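Local atomic coordinates of structural protein VP1 (Trichodysplasia spinulosa-associated polyomavirus, PDB entry 4U60), a protein that forms the pentameric jelly-roll building block of the polyomavirus capsid and binds sialylated glycolipid glycans such as that of GM1. Residues Leu27-Met33 with Val244-Ile249; Thr88-Ser94 with Asn270-Arg276; Thr201-Gly205 with Thr225-Asp229. Where two conformers were deposited one is given. Numbering follows the deposited sequence.

Contact 1 (Leu27-Met33 with Val244-Ile249)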
loop_
_atom_site.group_PDB
_atom_site.type_symbol
_atom_site.label_atom_id
_atom_site.label_comp_id
_atom_site.label_asym_id
_atom_site.label_seq_id
_atom_site.Cartn_x
_atom_site.Cartn_y
_atom_site.Cartn_z
ATOM N N LEU C 27 -13.001 26.648 9.851
ATOM C CA LEU C 27 -11.819 27.490 9.721
ATOM C C LEU C 27 -10.822 26.845 8.801
ATOM O O LEU C 27 -10.946 25.674 8.458
ATOM C CB LEU C 27 -11.160 27.731 11.074
ATOM C CG LEU C 27 -10.415 26.534 11.660
ATOM C CD1 LEU C 27 -9.207 26.936 12.493
ATOM C CD2 LEU C 27 -11.377 25.710 12.514
ATOM N N TYR C 28 -9.833 27.623 8.391
ATOM C CA TYR C 28 -8.656 27.072 7.727
ATOM C C TYR C 28 -7.423 27.636 8.410
ATOM O O TYR C 28 -7.475 28.708 9.057
ATOM C CB TYR C 28 -8.653 27.387 6.208
ATOM C CG TYR C 28 -8.583 28.874 5.911
ATOM C CD1 TYR C 28 -7.358 29.531 5.810
ATOM C CD2 TYR C 28 -9.734 29.629 5.797
ATOM C CE1 TYR C 28 -7.295 30.905 5.578
ATOM C CE2 TYR C 28 -9.686 31.001 5.573
ATOM C CZ TYR C 28 -8.455 31.637 5.472
ATOM O OH TYR C 28 -8.425 33.002 5.251
ATOM N N LEU C 29 -6.324 26.904 8.290
ATOM C CA LEU C 29 -5.025 27.376 8.729
ATOM C C LEU C 29 -4.051 27.341 7.563
ATOM O O LEU C 29 -3.873 26.308 6.923
ATOM C CB LEU C 29 -4.489 26.511 9.872
ATOM C CG LEU C 29 -5.287 26.604 11.179
ATOM C CD1 LEU C 29 -4.776 25.558 12.155
ATOM C CD2 LEU C 29 -5.219 27.999 11.790
ATOM N N ASN C 30 -3.428 28.489 7.301
ATOM C CA ASN C 30 -2.364 28.538 6.326
ATOM C C ASN C 30 -1.072 27.961 6.881
ATOM O O ASN C 30 -0.816 27.961 8.087
ATOM C CB ASN C 30 -2.156 29.953 5.787
ATOM C CG ASN C 30 -3.080 30.264 4.625
ATOM O OD1 ASN C 30 -3.122 29.522 3.642
ATOM N ND2 ASN C 30 -3.841 31.325 4.741
ATOM N N THR C 31 -0.265 27.459 5.953
ATOM C CA THR C 31 0.951 26.747 6.283
ATOM C C THR C 31 2.029 27.694 6.823
ATOM O O THR C 31 2.047 28.913 6.485
ATOM C CB THR C 31 1.468 25.981 5.052
ATOM O OG1 THR C 31 2.385 24.970 5.457
ATOM C CG2 THR C 31 2.148 26.891 4.061
ATOM N N ARG C 32 2.899 27.150 7.678
ATOM C CA ARG C 32 3.991 27.905 8.291
ATOM C C ARG C 32 5.324 27.208 8.010
ATOM O O ARG C 32 5.946 26.585 8.868
ATOM C CB ARG C 32 3.747 28.099 9.784
ATOM C CG ARG C 32 2.413 28.782 10.099
ATOM C CD ARG C 32 2.403 30.201 9.593
ATOM N NE ARG C 32 1.147 30.923 9.784
ATOM C CZ ARG C 32 0.429 31.468 8.811
ATOM N NH1 ARG C 32 0.767 31.337 7.529
ATOM N NH2 ARG C 32 -0.660 32.179 9.128
ATOM N N MET C 33 5.762 27.341 6.769
ATOM C CA MET C 33 6.982 26.693 6.336
ATOM C C MET C 33 8.260 27.468 6.580
ATOM O O MET C 33 9.338 26.898 6.498
ATOM C CB MET C 33 6.864 26.380 4.846
ATOM C CG MET C 33 5.816 25.319 4.496
ATOM S SD MET C 33 6.155 23.675 5.175
ATOM C CE MET C 33 5.131 23.664 6.642
ATOM N N VAL C 244 -7.108 24.123 17.531
ATOM C CA VAL C 244 -6.884 23.395 16.287
ATOM C C VAL C 244 -5.448 23.625 15.866
ATOM O O VAL C 244 -4.976 24.768 15.861
ATOM C CB VAL C 244 -7.847 23.889 15.191
ATOM C CG1 VAL C 244 -7.644 23.110 13.914
ATOM C CG2 VAL C 244 -9.289 23.780 15.678
ATOM N N SER C 245 -4.766 22.538 15.488
ATOM C CA SER C 245 -3.355 22.629 15.144
ATOM C C SER C 245 -3.053 21.715 13.982
ATOM O O SER C 245 -3.716 20.691 13.832
ATOM C CB SER C 245 -2.480 22.221 16.335
ATOM O OG SER C 245 -2.850 22.931 17.523
ATOM N N CYS C 246 -2.026 22.039 13.210
ATOM C CA CYS C 246 -1.679 21.181 12.077
ATOM C C CYS C 246 -0.330 21.502 11.473
ATOM O O CYS C 246 0.291 22.514 11.814
ATOM C CB CYS C 246 -2.765 21.237 10.995
ATOM S SG CYS C 246 -2.997 22.855 10.224
ATOM N N CYS C 247 0.121 20.608 10.587
ATOM C CA CYS C 247 1.264 20.871 9.738
ATOM C C CYS C 247 1.119 19.960 8.530
ATOM O O CYS C 247 0.839 18.778 8.683
ATOM C CB CYS C 247 2.580 20.615 10.460
ATOM S SG CYS C 247 4.038 21.087 9.502
ATOM N N ASP C 248 1.291 20.515 7.339
ATOM C CA ASP C 248 1.179 19.741 6.098
ATOM C C ASP C 248 2.287 20.075 5.108
ATOM O O ASP C 248 2.141 20.938 4.247
ATOM C CB ASP C 248 -0.205 19.955 5.472
ATOM C CG ASP C 248 -1.307 19.347 6.300
ATOM O OD1 ASP C 248 -1.467 18.090 6.217
ATOM O OD2 ASP C 248 -1.969 20.085 7.069
ATOM N N ILE C 249 3.395 19.356 5.227
ATOM C CA ILE C 249 4.521 19.498 4.308
ATOM C C ILE C 249 4.311 18.509 3.167
ATOM O O ILE C 249 4.064 17.324 3.416
ATOM C CB ILE C 249 5.825 19.134 5.027
ATOM C CG1 ILE C 249 6.084 20.154 6.146
ATOM C CG2 ILE C 249 6.981 19.018 4.049
ATOM C CD1 ILE C 249 7.154 19.755 7.135
HETATM O O HOH W 1 1.288 23.328 7.348
#

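Contact 2 (Thr88-Ser94 with Asn270-Arg276)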
loop_
_atom_site.group_PDB
_atom_site.type_symbol
_atom_site.label_atom_id
_atom_site.label_comp_id
_atom_site.label_asym_id
_atom_site.label_seq_id
_atom_site.Cartn_x
_atom_site.Cartn_y
_atom_site.Cartn_z
ATOM N N THR C 88 -21.939 24.073 31.755
ATOM C CA THR C 88 -22.021 23.533 30.406
ATOM C C THR C 88 -20.699 23.790 29.714
ATOM O O THR C 88 -20.104 24.854 29.882
ATOM C CB THR C 88 -23.162 24.184 29.607
ATOM O OG1 THR C 88 -24.359 24.208 30.402
ATOM C CG2 THR C 88 -23.402 23.412 28.292
ATOM N N MET C 89 -20.240 22.801 28.951
ATOM C CA MET C 89 -19.054 22.934 28.120
ATOM C C MET C 89 -19.381 22.463 26.705
ATOM O O MET C 89 -20.245 21.609 26.525
ATOM C CB MET C 89 -17.917 22.080 28.670
ATOM C CG MET C 89 -17.489 22.457 30.070
ATOM S SD MET C 89 -16.035 21.528 30.604
ATOM C CE MET C 89 -14.751 22.373 29.700
ATOM N N TRP C 90 -18.697 23.037 25.725
ATOM C CA TRP C 90 -18.760 22.548 24.344
ATOM C C TRP C 90 -17.891 21.314 24.245
ATOM O O TRP C 90 -16.746 21.311 24.697
ATOM C CB TRP C 90 -18.278 23.597 23.344
ATOM C CG TRP C 90 -19.229 24.733 23.187
ATOM C CD1 TRP C 90 -19.064 26.010 23.624
ATOM C CD2 TRP C 90 -20.518 24.683 22.564
ATOM N NE1 TRP C 90 -20.176 26.773 23.300
ATOM C CE2 TRP C 90 -21.075 25.971 22.647
ATOM C CE3 TRP C 90 -21.244 23.671 21.924
ATOM C CZ2 TRP C 90 -22.336 26.282 22.114
ATOM C CZ3 TRP C 90 -22.485 23.975 21.396
ATOM C CH2 TRP C 90 -23.024 25.270 21.500
ATOM N N GLU C 91 -18.453 20.261 23.659
ATOM C CA GLU C 91 -17.745 19.001 23.453
ATOM C C GLU C 91 -17.577 18.815 21.948
ATOM O O GLU C 91 -18.554 18.845 21.224
ATOM C CB GLU C 91 -18.600 17.877 24.014
ATOM C CG GLU C 91 -18.039 16.480 23.856
ATOM C CD GLU C 91 -19.014 15.418 24.312
ATOM O OE1 GLU C 91 -20.149 15.769 24.715
ATOM O OE2 GLU C 91 -18.647 14.221 24.276
ATOM N N ALA C 92 -16.335 18.652 21.495
ATOM C CA ALA C 92 -16.057 18.435 20.076
ATOM C C ALA C 92 -16.365 16.977 19.733
ATOM O O ALA C 92 -15.782 16.077 20.289
ATOM C CB ALA C 92 -14.604 18.756 19.771
ATOM N N VAL C 93 -17.307 16.773 18.817
ATOM C CA VAL C 93 -17.838 15.448 18.505
ATOM C C VAL C 93 -17.119 14.829 17.297
ATOM O O VAL C 93 -16.825 13.649 17.291
ATOM C CB VAL C 93 -19.332 15.543 18.157
ATOM C CG1 VAL C 93 -19.888 14.183 17.755
ATOM C CG2 VAL C 93 -20.129 16.127 19.320
ATOM N N SER C 94 -16.860 15.648 16.294
ATOM C CA SER C 94 -16.289 15.170 15.035
ATOM C C SER C 94 -15.688 16.310 14.257
ATOM O O SER C 94 -16.028 17.478 14.476
ATOM C CB SER C 94 -17.388 14.490 14.189
ATOM O OG SER C 94 -18.434 15.390 13.850
ATOM N N ASN C 270 -13.928 21.512 9.605
ATOM C CA ASN C 270 -15.319 21.740 9.981
ATOM C C ASN C 270 -15.601 20.849 11.177
ATOM O O ASN C 270 -15.640 19.627 11.056
ATOM C CB ASN C 270 -16.275 21.431 8.820
ATOM C CG ASN C 270 -17.723 21.794 9.134
ATOM O OD1 ASN C 270 -18.254 22.785 8.629
ATOM N ND2 ASN C 270 -18.365 20.994 9.970
ATOM N N ILE C 271 -15.771 21.475 12.331
ATOM C CA ILE C 271 -15.882 20.768 13.594
ATOM C C ILE C 271 -17.291 20.915 14.160
ATOM O O ILE C 271 -17.821 22.020 14.264
ATOM C CB ILE C 271 -14.840 21.302 14.601
ATOM C CG1 ILE C 271 -13.433 21.092 14.036
ATOM C CG2 ILE C 271 -15.017 20.635 15.949
ATOM C CD1 ILE C 271 -12.371 21.962 14.648
ATOM N N LEU C 272 -17.892 19.784 14.498
ATOM C CA LEU C 272 -19.212 19.738 15.108
ATOM C C LEU C 272 -19.049 19.657 16.606
ATOM O O LEU C 272 -18.292 18.820 17.083
ATOM C CB LEU C 272 -19.961 18.511 14.598
ATOM C CG LEU C 272 -21.359 18.305 15.159
ATOM C CD1 LEU C 272 -22.300 19.341 14.582
ATOM C CD2 LEU C 272 -21.851 16.893 14.861
ATOM N N LEU C 273 -19.753 20.522 17.343
ATOM C CA LEU C 273 -19.703 20.517 18.814
ATOM C C LEU C 273 -21.090 20.467 19.398
ATOM O O LEU C 273 -22.064 20.914 18.767
ATOM C CB LEU C 273 -18.985 21.744 19.376
ATOM C CG LEU C 273 -17.557 21.937 18.868
ATOM C CD1 LEU C 273 -17.556 23.004 17.785
ATOM C CD2 LEU C 273 -16.604 22.335 19.970
ATOM N N ARG C 274 -21.174 19.937 20.613
ATOM C CA ARG C 274 -22.431 19.779 21.300
ATOM C C ARG C 274 -22.271 20.204 22.746
ATOM O O ARG C 274 -21.167 20.187 23.293
ATOM C CB ARG C 274 -22.927 18.333 21.223
ATOM C CG ARG C 274 -22.101 17.326 22.009
ATOM C CD ARG C 274 -22.610 15.913 21.818
ATOM N NE ARG C 274 -21.734 14.925 22.444
ATOM C CZ ARG C 274 -21.770 13.606 22.205
ATOM N NH1 ARG C 274 -22.642 13.089 21.355
ATOM N NH2 ARG C 274 -20.936 12.792 22.827
ATOM N N LYS C 275 -23.381 20.580 23.363
ATOM C CA LYS C 275 -23.354 20.999 24.750
ATOM C C LYS C 275 -23.343 19.802 25.683
ATOM O O LYS C 275 -24.186 18.910 25.568
ATOM C CB LYS C 275 -24.556 21.879 25.083
ATOM C CG LYS C 275 -24.475 23.276 24.509
ATOM C CD LYS C 275 -25.695 24.098 24.903
ATOM C CE LYS C 275 -25.732 25.413 24.136
ATOM N NZ LYS C 275 -26.978 26.176 24.415
ATOM N N ARG C 276 -22.395 19.824 26.618
ATOM C CA ARG C 276 -22.236 18.780 27.625
ATOM C C ARG C 276 -22.264 19.382 29.037
ATOM O O ARG C 276 -21.529 20.320 29.344
ATOM C CB ARG C 276 -20.906 18.064 27.418
ATOM C CG ARG C 276 -20.527 17.074 28.516
ATOM C CD ARG C 276 -21.315 15.779 28.421
ATOM N NE ARG C 276 -20.780 14.917 27.369
ATOM C CZ ARG C 276 -20.882 13.586 27.327
ATOM N NH1 ARG C 276 -21.524 12.918 28.280
ATOM N NH2 ARG C 276 -20.319 12.919 26.321
HETATM O O HOH W 2 -17.772 17.201 11.644
#

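Contact 3 (Thr201-Gly205 with Thr225-Asp229). With EDO (1,2-ethanediol), chain S.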
loop_
_atom_site.group_PDB
_atom_site.type_symbol
_atom_site.label_atom_id
_atom_site.label_comp_id
_atom_site.label_asym_id
_atom_site.label_seq_id
_atom_site.Cartn_x
_atom_site.Cartn_y
_atom_site.Cartn_z
ATOM N N THR C 201 -7.264 16.238 23.918
ATOM C CA THR C 201 -6.989 16.529 22.505
ATOM C C THR C 201 -6.907 15.217 21.747
ATOM O O THR C 201 -6.447 14.215 22.280
ATOM C CB THR C 201 -5.671 17.319 22.355
ATOM O OG1 THR C 201 -5.856 18.628 22.937
ATOM C CG2 THR C 201 -5.193 17.421 20.898
ATOM N N ARG C 202 -7.334 15.212 20.503
ATOM C CA ARG C 202 -7.072 14.075 19.622
ATOM C C ARG C 202 -6.093 14.545 18.574
ATOM O O ARG C 202 -6.276 15.609 17.990
ATOM C CB ARG C 202 -8.352 13.618 18.938
ATOM C CG ARG C 202 -9.526 13.414 19.871
ATOM C CD ARG C 202 -9.250 12.385 20.964
ATOM N NE ARG C 202 -10.462 12.246 21.750
ATOM C CZ ARG C 202 -10.636 12.658 23.002
ATOM N NH1 ARG C 202 -9.636 13.146 23.750
ATOM N NH2 ARG C 202 -11.832 12.539 23.518
ATOM N N TYR C 203 -5.054 13.765 18.319
ATOM C CA TYR C 203 -4.105 14.114 17.250
ATOM C C TYR C 203 -3.797 12.906 16.363
ATOM O O TYR C 203 -3.900 11.755 16.792
ATOM C CB TYR C 203 -2.790 14.734 17.787
ATOM C CG TYR C 203 -2.013 13.869 18.753
ATOM C CD1 TYR C 203 -1.142 12.874 18.300
ATOM C CD2 TYR C 203 -2.129 14.060 20.126
ATOM C CE1 TYR C 203 -0.428 12.086 19.200
ATOM C CE2 TYR C 203 -1.422 13.292 21.032
ATOM C CZ TYR C 203 -0.581 12.304 20.571
ATOM O OH TYR C 203 0.115 11.528 21.456
ATOM N N TYR C 204 -3.481 13.213 15.108
ATOM C CA TYR C 204 -3.273 12.207 14.066
ATOM C C TYR C 204 -2.148 12.709 13.217
ATOM O O TYR C 204 -2.198 13.834 12.737
ATOM C CB TYR C 204 -4.531 12.017 13.181
ATOM C CG TYR C 204 -5.816 11.913 13.958
ATOM C CD1 TYR C 204 -6.423 13.055 14.482
ATOM C CD2 TYR C 204 -6.420 10.696 14.178
ATOM C CE1 TYR C 204 -7.592 12.974 15.223
ATOM C CE2 TYR C 204 -7.611 10.611 14.911
ATOM C CZ TYR C 204 -8.185 11.757 15.425
ATOM O OH TYR C 204 -9.369 11.726 16.153
ATOM N N GLY C 205 -1.162 11.855 12.955
ATOM C CA GLY C 205 -0.034 12.285 12.145
ATOM C C GLY C 205 0.590 11.166 11.332
ATOM O O GLY C 205 0.449 9.979 11.650
ATOM N N THR C 225 -14.179 12.454 10.792
ATOM C CA THR C 225 -13.329 11.835 11.815
ATOM C C THR C 225 -14.023 12.021 13.177
ATOM O O THR C 225 -14.265 13.139 13.586
ATOM C CB THR C 225 -11.963 12.514 11.858
ATOM O OG1 THR C 225 -11.340 12.439 10.560
ATOM C CG2 THR C 225 -11.085 11.866 12.912
ATOM N N VAL C 226 -14.372 10.928 13.831
ATOM C CA VAL C 226 -15.023 10.960 15.132
ATOM C C VAL C 226 -13.977 11.301 16.198
ATOM O O VAL C 226 -12.924 10.674 16.261
ATOM C CB VAL C 226 -15.702 9.607 15.430
ATOM C CG1 VAL C 226 -16.273 9.581 16.843
ATOM C CG2 VAL C 226 -16.798 9.324 14.408
ATOM N N LEU C 227 -14.277 12.319 17.009
ATOM C CA LEU C 227 -13.385 12.779 18.076
ATOM C C LEU C 227 -13.743 12.219 19.462
ATOM O O LEU C 227 -13.029 12.452 20.441
ATOM C CB LEU C 227 -13.356 14.314 18.110
ATOM C CG LEU C 227 -12.817 14.996 16.845
ATOM C CD1 LEU C 227 -13.117 16.489 16.912
ATOM C CD2 LEU C 227 -11.321 14.770 16.695
ATOM N N LEU C 228 -14.854 11.504 19.545
ATOM C CA LEU C 228 -15.245 10.848 20.794
ATOM C C LEU C 228 -14.225 9.775 21.189
ATOM O O LEU C 228 -13.707 9.049 20.343
ATOM C CB LEU C 228 -16.615 10.213 20.637
ATOM C CG LEU C 228 -17.759 11.164 20.247
ATOM C CD1 LEU C 228 -19.085 10.416 20.287
ATOM C CD2 LEU C 228 -17.827 12.389 21.147
ATOM N N ASP C 229 -13.928 9.674 22.474
ATOM C CA ASP C 229 -13.033 8.613 22.937
ATOM C C ASP C 229 -13.794 7.309 23.149
ATOM O O ASP C 229 -14.977 7.204 22.797
ATOM C CB ASP C 229 -12.263 9.071 24.173
ATOM C CG ASP C 229 -13.133 9.244 25.417
ATOM O OD1 ASP C 229 -14.287 8.771 25.478
ATOM O OD2 ASP C 229 -12.628 9.890 26.359
HETATM C C1 EDO S . -11.808 14.268 26.516
HETATM O O1 EDO S . -11.764 12.853 26.297
HETATM C C2 EDO S . -12.575 14.603 27.799
HETATM O O2 EDO S . -11.891 15.618 28.561
HETATM O O HOH W 3 -10.617 9.457 16.707
#

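Contact 1 (Leu27-Met33 with Val244-Ile249)
No backbone hydrogen bond joins L27-M33 to V244-I249: the axes of 27-29 and 244-249 come no closer than 8.6 Å and are inclined at 42°, so the space between them has to be filled by side chains. L27 and L29 both send CA-to-CB toward the other strand, while Y28 between them points away and packs on P174 of a neighbouring subunit. L29, in the relaxed m,t rotamer, drives CD1 to 3.8 Å from C246 SG and 4.2 Å from V244 CG1. The p rotamer of C246 lifts its sulphur into this gap, and a small, weakly polar thiol suits so tight a place. L27 reaches V244 less closely, CD2 to CG2 at 4.3 Å. In the VP1 jelly roll these are strands 12-29 and 241-254, each hydrogen-bonded to strand 260-279; V244 is buried in the apolar interior, and the two leucines, still partly exposed, pack against that side of it. Past residue 29 the chain leaves the strand. The CA-to-CB bond of M33 starts sideways, but its flexible m,m thioether turns inward, bringing SD to 3.7 Å from I249 CG1 and CE to 4.0 Å from C247 SG; an unbranched chain can bend to reach both. T31, with chi1 near 180°, bridges the remaining gap through one water, 2.7 Å from T31 OG1 and 2.8 Å from D248 N, which donates to it. The carboxylate of D248 is engaged elsewhere, by H131 and R267. R32 leads its guanidinium away to a salt bridge with D183, and R32 NH1 donates to T31 O at 2.9 Å.

Contact 2 (Thr88-Ser94 with Asn270-Arg276)
E91 holds two arginines at once. Its OE1 accepts from R274 NE and R276 NE, each at 2.9 Å, and its OE2 from R276 NH2 at 2.9 Å and R274 NH2 at 3.1 Å, giving two bidentate salt bridges on one face of the sheet; G234 N also donates to OE2. The backbones beneath form an antiparallel ladder, with M89-R276 and E91-R274 as hydrogen-bonded pairs (E91 N to R274 O, 2.7 Å). V93 and S94 then both face L272 in a classic beta bulge: V93 N donates to L272 O at 2.9 Å, and L272 N to S94 O at 3.0 Å. V93 CG2 lies over a face of the R274 guanidinium. On the other face of the sheet from E91 and the arginines, W90 offers its broad ring to the aliphatic part of K275, whose CG sits 4.0 Å from the six-membered ring centroid in a CH-pi contact, while W90 CE3 meets L273 CB at 3.9 Å. Small A92 leaves room for L273 CD2, 4.1 Å from A92 CB. Within the jelly roll, strand 260-279 also pairs with strands 12-29 and 241-254, and strand 86-99 with the short strand 225-226; W90 NE1 donates to P76 O, and its ring touches T23 of strand 12-29.

Contact 3 (Thr201-Gly205 with Thr225-Asp229)
R202 lays its side chain, bent at its base by m,m torsions, across L227, CG lying 3.9 Å from L227 CD2, before its guanidinium reaches the backbone beyond. The contact links two parts of the viral jelly roll that do not pair directly: strand 201-208, hydrogen-bonded to strand 129-136, and the end of the short strand 225-226, which runs beside strand 86-99. Arginine suits this place because its long aliphatic part can cover a leucine while its head serves several acceptors. R202 NE donates to L227 O at 2.9 Å, and NH2 adds a weak bond to the same oxygen at 3.3 Å. D229 contributes charge alone, its OD2 a long 4.0 Å from R202 NH2 and well out of the guanidinium plane; D229 OD1 instead accepts from N231 N and V233 N. A 1,2-ethanediol, probably from the crystallisation liquor, takes a bond from R202 NH2 to its O1 at 2.8 Å. Two residues along, Y204 also points toward 225-229, meeting L227 CD2 with its ring edge and stacking on F133. Y203, between them, faces away and hydrogen-bonds through its hydroxyl to E98 of a neighbouring subunit, where Y204 and G205 extend the sheet by an antiparallel ladder. The Y204 hydroxyl lies 3.7 Å from T225 CG2 and bridges to the other segment through one water, 2.6 Å from Y204 OH and donating to V226 O at 2.6 Å.

How the contacts relate
All three contacts belong to the same antiparallel jelly-roll sheet system. The centre of contact 1 lies about 6 Å from the centre of the folded chain. Between centres, contacts 1 and 2 are about 22 Å apart. Contacts 1 and 3 are about 17 Å apart between centres, and contacts 2 and 3 about 13 Å. Contacts 1 and 2 meet where V244 CG2 packs 3.7 Å from I271 CD1, on adjoining strands 241-254 and 260-279. Contacts 2 and 3 share the pairing of strands 86-99 and 225-226. Along the chain contacts 1 and 2 alternate and contact 3 is nested inside both, interlocking distant sequence in one subunit; residues of contacts 1 and 3 also meet neighbouring subunits, and through strand 201-208 the sheet runs on into one.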